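Local atomic coordinates of cell wall surface anchor family protein (Jo),Cell wall surface anchor family protein (In) (Streptococcus pneumoniae, PDB entry 5MKC), a protein that joins two split parts (Jo and In) of a pneumococcal pilus adhesin, which associate autocatalytically by forming a covalent isopeptide bond. Residues E99-I103 with Y177-E182. Numbering follows the deposited sequence.
Sequences EKKSI and YLGTDE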
loop_
_atom_site.group_PDB
_atom_site.type_symbol
_atom_site.label_atom_id
_atom_site.label_comp_id
_atom_site.label_asym_id
_atom_site.label_seq_id
_atom_site.Cartn_x
_atom_site.Cartn_y
_atom_site.Cartn_z
ATOM N N GLU A 99 -10.190 -26.781 -2.419
ATOM C CA GLU A 99 -9.257 -25.670 -2.274
ATOM C C GLU A 99 -9.987 -24.454 -1.734
ATOM O O GLU A 99 -11.122 -24.188 -2.117
ATOM C CB GLU A 99 -8.663 -25.268 -3.622
ATOM C CG GLU A 99 -7.683 -26.254 -4.234
ATOM C CD GLU A 99 -6.749 -25.596 -5.235
ATOM O OE1 GLU A 99 -6.849 -24.366 -5.447
ATOM O OE2 GLU A 99 -5.879 -26.315 -5.767
ATOM N N LYS A 100 -9.329 -23.713 -0.859
ATOM C CA LYS A 100 -9.824 -22.435 -0.410
ATOM C C LYS A 100 -8.652 -21.466 -0.353
ATOM O O LYS A 100 -7.503 -21.859 -0.173
ATOM C CB LYS A 100 -10.435 -22.550 0.977
ATOM C CG LYS A 100 -11.784 -23.229 0.979
ATOM C CD LYS A 100 -12.606 -22.796 2.185
ATOM C CE LYS A 100 -13.872 -23.627 2.301
ATOM N NZ LYS A 100 -14.472 -23.540 3.664
ATOM N N LYS A 101 -8.957 -20.191 -0.494
ATOM C CA LYS A 101 -7.937 -19.177 -0.461
ATOM C C LYS A 101 -8.022 -18.410 0.842
ATOM O O LYS A 101 -9.111 -18.097 1.331
ATOM C CB LYS A 101 -8.135 -18.228 -1.646
ATOM C CG LYS A 101 -7.959 -18.916 -2.983
ATOM C CD LYS A 101 -8.162 -17.927 -4.097
ATOM C CE LYS A 101 -8.396 -18.571 -5.449
ATOM N NZ LYS A 101 -7.097 -19.008 -6.016
ATOM N N SER A 102 -6.864 -18.107 1.414
ATOM C CA SER A 102 -6.810 -17.432 2.698
ATOM C C SER A 102 -7.275 -15.989 2.591
ATOM O O SER A 102 -7.700 -15.379 3.559
ATOM C CB SER A 102 -5.383 -17.466 3.207
ATOM O OG SER A 102 -4.577 -16.637 2.387
ATOM N N ILE A 103 -7.151 -15.436 1.407
ATOM C CA ILE A 103 -7.649 -14.113 1.124
ATOM C C ILE A 103 -8.801 -14.259 0.140
ATOM O O ILE A 103 -8.606 -14.708 -0.986
ATOM C CB ILE A 103 -6.541 -13.236 0.542
ATOM C CG1 ILE A 103 -5.428 -13.056 1.575
ATOM C CG2 ILE A 103 -7.082 -11.869 0.158
ATOM C CD1 ILE A 103 -4.268 -12.259 1.058
ATOM N N TYR A 177 -8.865 -12.025 -4.171
ATOM C CA TYR A 177 -8.936 -13.465 -3.983
ATOM C C TYR A 177 -7.564 -14.099 -4.292
ATOM O O TYR A 177 -7.180 -14.227 -5.442
ATOM C CB TYR A 177 -10.016 -14.095 -4.863
ATOM C CG TYR A 177 -11.414 -13.565 -4.672
ATOM C CD1 TYR A 177 -11.774 -12.304 -5.138
ATOM C CD2 TYR A 177 -12.388 -14.338 -4.073
ATOM C CE1 TYR A 177 -13.059 -11.806 -4.969
ATOM C CE2 TYR A 177 -13.682 -13.872 -3.907
ATOM C CZ TYR A 177 -14.011 -12.611 -4.360
ATOM O OH TYR A 177 -15.295 -12.142 -4.202
ATOM N N LEU A 178 -6.855 -14.565 -3.265
ATOM C CA LEU A 178 -5.450 -14.911 -3.429
ATOM C C LEU A 178 -5.066 -16.114 -2.611
ATOM O O LEU A 178 -5.260 -16.120 -1.402
ATOM C CB LEU A 178 -4.563 -13.728 -3.024
ATOM C CG LEU A 178 -4.740 -12.426 -3.788
ATOM C CD1 LEU A 178 -3.946 -11.335 -3.109
ATOM C CD2 LEU A 178 -4.281 -12.567 -5.244
ATOM N N GLY A 179 -4.518 -17.124 -3.283
ATOM C CA GLY A 179 -3.901 -18.273 -2.611
ATOM C C GLY A 179 -2.391 -18.223 -2.725
ATOM O O GLY A 179 -1.799 -17.166 -2.942
ATOM N N THR A 180 -1.763 -19.371 -2.567
ATOM C CA THR A 180 -0.303 -19.474 -2.581
ATOM C C THR A 180 0.304 -18.945 -3.877
ATOM O O THR A 180 -0.126 -19.322 -4.963
ATOM C CB THR A 180 0.134 -20.927 -2.375
ATOM O OG1 THR A 180 -0.323 -21.364 -1.097
ATOM C CG2 THR A 180 1.667 -21.069 -2.406
ATOM N N ASP A 181 1.302 -18.063 -3.739
ATOM C CA ASP A 181 2.035 -17.501 -4.868
ATOM C C ASP A 181 1.145 -16.726 -5.823
ATOM O O ASP A 181 1.469 -16.549 -7.012
ATOM C CB ASP A 181 2.790 -18.616 -5.620
ATOM C CG ASP A 181 3.939 -19.175 -4.808
ATOM O OD1 ASP A 181 4.578 -18.378 -4.108
ATOM O OD2 ASP A 181 4.201 -20.396 -4.848
ATOM N N GLU A 182 0.016 -16.263 -5.303
ATOM C CA GLU A 182 -0.823 -15.320 -6.007
ATOM C C GLU A 182 -0.671 -13.985 -5.313
ATOM O O GLU A 182 -0.981 -13.833 -4.125
ATOM C CB GLU A 182 -2.279 -15.794 -5.990
ATOM C CG GLU A 182 -2.460 -17.168 -6.644
ATOM C CD GLU A 182 -3.902 -17.593 -6.819
ATOM O OE1 GLU A 182 -4.808 -17.163 -6.043
ATOM O OE2 GLU A 182 -4.127 -18.381 -7.755
#
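Lys-101 supplies the main side-chain link between 99-103 and 177-182, both probably in the In part of this engineered fusion. Its chi2 and chi3, both t, keep the aliphatic chain extended across the opposing backbone, with CD of Lys-101 3.8 Å from N of Gly-179; chi4 at -79° (m) then bends the end so that Lys-101 NZ reaches Glu-182 OE1 at 2.9 Å, a salt bridge. With chi2 t, Glu-182 runs extended, and the turn brings its OE1 back to accept a hydrogen bond from N of Gly-179 at 2.8 Å. Thr-180 (phi/psi -58/130) and Asp-181 (61/23) define the turn 179-182 as type II, closed by Glu-182 N to Gly-179 O at 3.1 Å. Preceding it, Leu-178 forms an antiparallel hydrogen-bonded pair with Ile-103: Leu-178 N to Ile-103 O is 2.9 Å, whereas Ile-103 N to Leu-178 O, at 3.5 Å, is weak. Both side chains adopt m,t rotamers on one sheet face, their CB atoms 4.1 Å apart. Ser-102 (-70/-25) interrupts the extended backbone; its OG is hydrogen-bonded to O of Glu-59. In this Ig-like tip pilin domain both segments switch sheets: 99-101 pairs with 76-89 but 103-111 with 170-178, and the turn leads from 170-178 to 183-192, beside 76-89. Glu-59 and strand 76-89, whose Val-83 packs against Ile-103 and Leu-178, probably belong to Jo, so these contacts join the fused parts.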